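Local coordinates for putative membrane protein mmpL11 (Mycobacterium tuberculosis, PDB 4Y0L), which belongs to the RND family of membrane proteins and probably takes part in transport across the mycobacterial cell envelope, here represented by a periplasmic domain, at residues Pro40-Asp45 against Leu51-Leu56; Arg26-Gln31 against Arg73-Arg78. One frame throughout, in Å; residues are numbered along the deposited sequence.

How the contacts relate
The chain runs strand-helix-strand-strand-helix-strand, with the four antiparallel strands ordered 37-43, 49-55, 2-7, 84-87, the topology of a ferredoxin-like fold. Contact 1 lies in the hairpin at one side of this sheet, and contact 2 joins the two helices, 19-29 and 66-80. Their centres are about 14 Å apart, on opposite sides of the chain's centre, yet side chains connect them directly. Ala54 CB meets Ile29 CG2 at 3.6 Å, and Leu52 CD1 meets Ile29 CD1 at 4.0 Å. Nearer the outer strand, Pro40 CA lies 3.7 Å from Arg26 NE. Helix 19-29 is therefore shared: it packs on the hairpin and on helix 66-80.

Contact 1: Pro40-Asp45 against Leu51-Leu56; sequences PPRFAD and LLSAVL
This contact belongs to the beta hairpin of strands 37-43 and 49-55, where Arg42 and Leu51 form an antiparallel hydrogen-bonded pair. Arg42 N donates to Leu51 O at 2.8 Å, and Leu51 N returns a bond to Arg42 O at 2.7 Å; both are nearly straight, with N-H...O angles of 175° and 172°. At Pro40 the direct pairing is interrupted, and a water fills in. Pro40 O and Ser53 N stand 5.4 Å apart, and one water spans them, donating to Pro40 O and to Leu51 O and accepting from Ser53 N. On the face carrying Arg42 and Leu51, the arginine chain bends at chi3 (-69°) and runs alongside the strand, placing NH2 3.2 Å from Ser53 OG. The hydroxyl oxygen sits at the edge of the guanidinium, in its plane, although the bond itself is bent. Pro41 and Leu52 lie side by side and point the same way, with Leu52 CD2 3.6 Å from Pro41 CA. Leu52 continues to Ile25, and Pro41 to Ile22, on helix 19-29. Pro40 has no N-H to offer Ser53, and its carbonyl reaches that strand through a water; the regular pattern is broken here and resumes at Ala39, which bonds to Ser53.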
loop_
_atom_site.group_PDB
_atom_site.type_symbol
_atom_site.label_atom_id
_atom_site.label_comp_id
_atom_site.label_asym_id
_atom_site.label_seq_id
_atom_site.Cartn_x
_atom_site.Cartn_y
_atom_site.Cartn_z
ATOM N N PRO A 40 -8.162 -3.916 4.198
ATOM C CA PRO A 40 -8.458 -3.601 2.796
ATOM C C PRO A 40 -8.178 -2.130 2.528
ATOM O O PRO A 40 -8.099 -1.353 3.481
ATOM C CB PRO A 40 -9.952 -3.921 2.659
ATOM C CG PRO A 40 -10.282 -4.787 3.829
ATOM C CD PRO A 40 -9.356 -4.378 4.924
ATOM N N PRO A 41 -8.027 -1.746 1.253
ATOM C CA PRO A 41 -7.678 -0.356 0.950
ATOM C C PRO A 41 -8.762 0.625 1.372
ATOM O O PRO A 41 -9.944 0.393 1.123
ATOM C CB PRO A 41 -7.504 -0.361 -0.572
ATOM C CG PRO A 41 -8.319 -1.514 -1.043
ATOM C CD PRO A 41 -8.201 -2.550 0.033
ATOM N N ARG A 42 -8.346 1.703 2.024
ATOM C CA ARG A 42 -9.244 2.795 2.371
ATOM C C ARG A 42 -9.044 3.936 1.390
ATOM O O ARG A 42 -7.946 4.476 1.271
ATOM C CB ARG A 42 -8.995 3.273 3.799
ATOM C CG ARG A 42 -10.174 3.060 4.721
ATOM C CD ARG A 42 -9.821 3.421 6.152
ATOM N NE ARG A 42 -8.867 2.476 6.728
ATOM C CZ ARG A 42 -9.197 1.289 7.231
ATOM N NH1 ARG A 42 -10.462 0.886 7.231
ATOM N NH2 ARG A 42 -8.257 0.500 7.732
ATOM N N PHE A 43 -10.110 4.292 0.686
ATOM C CA PHE A 43 -10.038 5.316 -0.344
ATOM C C PHE A 43 -10.403 6.692 0.189
ATOM O O PHE A 43 -11.455 6.878 0.802
ATOM C CB PHE A 43 -10.953 4.951 -1.509
ATOM C CG PHE A 43 -10.518 3.721 -2.246
ATOM C CD1 PHE A 43 -9.318 3.708 -2.937
ATOM C CD2 PHE A 43 -11.299 2.580 -2.248
ATOM C CE1 PHE A 43 -8.908 2.582 -3.616
ATOM C CE2 PHE A 43 -10.893 1.450 -2.931
ATOM C CZ PHE A 43 -9.695 1.452 -3.613
ATOM N N ALA A 44 -9.516 7.653 -0.045
ATOM C CA ALA A 44 -9.797 9.045 0.264
ATOM C C ALA A 44 -11.029 9.491 -0.512
ATOM O O ALA A 44 -11.270 9.025 -1.627
ATOM C CB ALA A 44 -8.599 9.918 -0.075
ATOM N N ASP A 45 -11.810 10.388 0.080
ATOM C CA ASP A 45 -13.029 10.880 -0.557
ATOM C C ASP A 45 -12.696 11.576 -1.875
ATOM O O ASP A 45 -13.556 11.741 -2.739
ATOM C CB ASP A 45 -13.774 11.835 0.378
ATOM C CG ASP A 45 -13.855 11.313 1.801
ATOM O OD1 ASP A 45 -14.700 10.433 2.069
ATOM O OD2 ASP A 45 -13.072 11.786 2.652
ATOM N N LEU A 51 -5.240 4.199 1.255
ATOM C CA LEU A 51 -4.499 3.906 2.475
ATOM C C LEU A 51 -4.584 2.421 2.813
ATOM O O LEU A 51 -5.673 1.853 2.901
ATOM C CB LEU A 51 -5.031 4.737 3.646
ATOM C CG LEU A 51 -4.218 4.633 4.942
ATOM C CD1 LEU A 51 -2.949 5.471 4.856
ATOM C CD2 LEU A 51 -5.054 5.040 6.147
ATOM N N LEU A 52 -3.422 1.803 2.987
ATOM C CA LEU A 52 -3.330 0.428 3.464
ATOM C C LEU A 52 -2.679 0.412 4.843
ATOM O O LEU A 52 -1.537 0.843 5.001
ATOM C CB LEU A 52 -2.534 -0.434 2.482
ATOM C CG LEU A 52 -3.208 -0.688 1.130
ATOM C CD1 LEU A 52 -2.203 -1.198 0.106
ATOM C CD2 LEU A 52 -4.361 -1.674 1.280
ATOM N N SER A 53 -3.419 -0.079 5.835
ATOM C CA SER A 53 -2.942 -0.108 7.213
ATOM C C SER A 53 -2.685 -1.536 7.679
ATOM O O SER A 53 -3.582 -2.381 7.656
ATOM C CB SER A 53 -3.951 0.574 8.139
ATOM O OG SER A 53 -5.131 -0.202 8.268
ATOM N N ALA A 54 -1.452 -1.790 8.106
ATOM C CA ALA A 54 -1.039 -3.114 8.554
ATOM C C ALA A 54 -0.819 -3.141 10.057
ATOM O O ALA A 54 -0.070 -2.329 10.607
ATOM C CB ALA A 54 0.223 -3.541 7.839
ATOM N N VAL A 55 -1.475 -4.087 10.719
ATOM C CA VAL A 55 -1.275 -4.290 12.142
ATOM C C VAL A 55 -0.107 -5.245 12.376
ATOM O O VAL A 55 0.074 -6.225 11.645
ATOM C CB VAL A 55 -2.539 -4.835 12.818
ATOM C CG1 VAL A 55 -2.291 -5.070 14.297
ATOM C CG2 VAL A 55 -3.699 -3.871 12.628
ATOM N N LEU A 56 0.682 -4.940 13.399
ATOM C CA LEU A 56 1.876 -5.704 13.726
ATOM C C LEU A 56 1.692 -6.462 15.030
ATOM O O LEU A 56 1.404 -5.857 16.064
ATOM C CB LEU A 56 3.084 -4.772 13.827
ATOM C CG LEU A 56 3.538 -4.195 12.487
ATOM C CD1 LEU A 56 4.579 -3.105 12.682
ATOM C CD2 LEU A 56 4.082 -5.317 11.623
HETATM O O HOH W 1 -6.445 0.241 4.961
#

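Contact 2: Arg26-Gln31 against Arg73-Arg78; sequences RHRIAQ and RTQLPR
Helices 19-29 and 66-80 come closest within these segments at Arg28 and Leu76, whose CA atoms are 6.9 Å apart, just before the kink where N of Pro77 and N of Arg78 lack a bond to the preceding turn. Leu76 reaches across with both methyls: CD2 touches Arg28 CG at 3.7 Å and lies equally close to Arg28 CB, while CD1 meets Ile29 CG1 at 3.8 Å. The Leu76 and Ile29 side chains cross at about a right angle. The aliphatic part of Arg28 thus serves as an apolar surface, and its charged end goes elsewhere. With CG anti to the backbone N and a bend at chi2 (73°), the guanidinium of Arg28 is carried over to Gln75, where Arg28 NH2 donates to Gln75 OE1 at 3.2 Å. The guanidinium and amide planes stand 81° apart, and the nitrogen lies well above the amide plane. Arg78 NE, from the same helix as Gln75, reaches OE1 at 3.3 Å from the opposite face of the amide, so a single oxygen takes two arginine donors. Arg28 NH1 meanwhile donates to Gln31 OE1 at 2.6 Å, and the guanidinium is held by one glutamine from each segment. Arg28 NH2 and Arg78 NE are 6.0 Å apart, with the partly negative Gln75 OE1 between them, which probably eases the proximity of like charges. Trp71 and Val79 of helix 66-80 also touch Arg28, whereas Ile29 packs on Met72 of that helix and on Val38, Leu52 and Ala54 of the sheet, placing the apolar part of the contact between both helices and the strands.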
loop_
_atom_site.group_PDB
_atom_site.type_symbol
_atom_site.label_atom_id
_atom_site.label_comp_id
_atom_site.label_asym_id
_atom_site.label_seq_id
_atom_site.Cartn_x
_atom_site.Cartn_y
_atom_site.Cartn_z
ATOM N N ARG A 26 -0.823 -4.890 -1.256
ATOM C CA ARG A 26 -1.420 -5.416 -0.037
ATOM C C ARG A 26 -0.841 -6.785 0.317
ATOM O O ARG A 26 -0.528 -7.060 1.475
ATOM C CB ARG A 26 -2.937 -5.502 -0.203
ATOM C CG ARG A 26 -3.667 -6.035 1.014
ATOM C CD ARG A 26 -5.154 -5.719 0.947
ATOM N NE ARG A 26 -5.867 -6.170 2.144
ATOM C CZ ARG A 26 -6.655 -7.241 2.208
ATOM N NH1 ARG A 26 -6.865 -8.004 1.141
ATOM N NH2 ARG A 26 -7.249 -7.550 3.353
ATOM N N HIS A 27 -0.691 -7.633 -0.695
ATOM C CA HIS A 27 -0.163 -8.982 -0.515
ATOM C C HIS A 27 1.299 -8.978 -0.068
ATOM O O HIS A 27 1.718 -9.838 0.709
ATOM C CB HIS A 27 -0.312 -9.771 -1.818
ATOM C CG HIS A 27 0.348 -11.113 -1.796
ATOM N ND1 HIS A 27 1.614 -11.327 -2.299
ATOM C CD2 HIS A 27 -0.085 -12.314 -1.346
ATOM C CE1 HIS A 27 1.934 -12.600 -2.153
ATOM N NE2 HIS A 27 0.921 -13.221 -1.576
ATOM N N ARG A 28 2.075 -8.016 -0.559
ATOM C CA ARG A 28 3.484 -7.924 -0.195
ATOM C C ARG A 28 3.646 -7.390 1.226
ATOM O O ARG A 28 4.571 -7.774 1.942
ATOM C CB ARG A 28 4.239 -7.029 -1.182
ATOM C CG ARG A 28 5.757 -7.135 -1.084
ATOM C CD ARG A 28 6.262 -8.446 -1.665
ATOM N NE ARG A 28 7.717 -8.579 -1.566
ATOM C CZ ARG A 28 8.361 -9.447 -0.784
ATOM N NH1 ARG A 28 7.699 -10.299 -0.008
ATOM N NH2 ARG A 28 9.686 -9.468 -0.783
ATOM N N ILE A 29 2.745 -6.499 1.629
ATOM C CA ILE A 29 2.746 -5.966 2.987
ATOM C C ILE A 29 2.518 -7.089 3.994
ATOM O O ILE A 29 3.167 -7.138 5.038
ATOM C CB ILE A 29 1.660 -4.877 3.166
ATOM C CG1 ILE A 29 2.046 -3.618 2.391
ATOM C CG2 ILE A 29 1.469 -4.521 4.646
ATOM C CD1 ILE A 29 0.914 -2.624 2.223
ATOM N N ALA A 30 1.598 -7.992 3.672
ATOM C CA ALA A 30 1.256 -9.094 4.564
ATOM C C ALA A 30 2.434 -10.044 4.762
ATOM O O ALA A 30 2.457 -10.821 5.716
ATOM C CB ALA A 30 0.057 -9.852 4.024
ATOM N N GLN A 31 3.406 -9.980 3.857
ATOM C CA GLN A 31 4.598 -10.816 3.941
ATOM C C GLN A 31 5.697 -10.163 4.775
ATOM O O GLN A 31 6.695 -10.804 5.108
ATOM C CB GLN A 31 5.126 -11.124 2.540
ATOM C CG GLN A 31 4.428 -12.291 1.861
ATOM C CD GLN A 31 4.774 -12.404 0.388
ATOM O OE1 GLN A 31 5.376 -11.500 -0.192
ATOM N NE2 GLN A 31 4.395 -13.520 -0.223
ATOM N N ARG A 73 9.766 -0.003 2.554
ATOM C CA ARG A 73 10.315 1.041 1.695
ATOM C C ARG A 73 11.303 0.481 0.675
ATOM O O ARG A 73 11.632 1.142 -0.309
ATOM C CB ARG A 73 10.995 2.118 2.544
ATOM C CG ARG A 73 10.017 3.031 3.261
ATOM C CD ARG A 73 10.717 3.935 4.258
ATOM N NE ARG A 73 9.790 4.899 4.845
ATOM C CZ ARG A 73 10.033 5.607 5.944
ATOM N NH1 ARG A 73 11.178 5.463 6.598
ATOM N NH2 ARG A 73 9.122 6.458 6.392
ATOM N N THR A 74 11.767 -0.741 0.918
ATOM C CA THR A 74 12.718 -1.403 0.034
ATOM C C THR A 74 12.017 -2.328 -0.959
ATOM O O THR A 74 12.466 -2.482 -2.095
ATOM C CB THR A 74 13.745 -2.226 0.845
ATOM O OG1 THR A 74 14.434 -1.368 1.763
ATOM C CG2 THR A 74 14.760 -2.899 -0.072
ATOM N N GLN A 75 10.913 -2.930 -0.527
ATOM C CA GLN A 75 10.285 -4.019 -1.273
ATOM C C GLN A 75 9.038 -3.605 -2.051
ATOM O O GLN A 75 8.763 -4.148 -3.120
ATOM C CB GLN A 75 9.923 -5.154 -0.311
ATOM C CG GLN A 75 11.123 -5.783 0.372
ATOM C CD GLN A 75 12.060 -6.461 -0.605
ATOM O OE1 GLN A 75 11.622 -7.078 -1.576
ATOM N NE2 GLN A 75 13.360 -6.342 -0.357
ATOM N N LEU A 76 8.281 -2.655 -1.514
ATOM C CA LEU A 76 7.002 -2.278 -2.109
ATOM C C LEU A 76 7.120 -1.469 -3.406
ATOM O O LEU A 76 6.240 -1.564 -4.264
ATOM C CB LEU A 76 6.167 -1.494 -1.095
ATOM C CG LEU A 76 5.827 -2.228 0.209
ATOM C CD1 LEU A 76 4.882 -1.388 1.054
ATOM C CD2 LEU A 76 5.228 -3.606 -0.043
ATOM N N PRO A 77 8.186 -0.660 -3.557
ATOM C CA PRO A 77 8.320 0.068 -4.826
ATOM C C PRO A 77 8.387 -0.845 -6.050
ATOM O O PRO A 77 7.840 -0.480 -7.092
ATOM C CB PRO A 77 9.633 0.838 -4.651
ATOM C CG PRO A 77 9.759 1.025 -3.189
ATOM C CD PRO A 77 9.186 -0.217 -2.570
ATOM N N ARG A 78 9.038 -2.000 -5.931
ATOM C CA ARG A 78 9.084 -2.963 -7.033
ATOM C C ARG A 78 7.671 -3.325 -7.458
ATOM O O ARG A 78 7.359 -3.415 -8.644
ATOM C CB ARG A 78 9.811 -4.254 -6.646
ATOM C CG ARG A 78 11.024 -4.128 -5.743
ATOM C CD ARG A 78 11.650 -5.510 -5.586
ATOM N NE ARG A 78 12.509 -5.647 -4.413
ATOM C CZ ARG A 78 13.698 -5.066 -4.277
ATOM N NH1 ARG A 78 14.171 -4.275 -5.231
ATOM N NH2 ARG A 78 14.407 -5.264 -3.176
#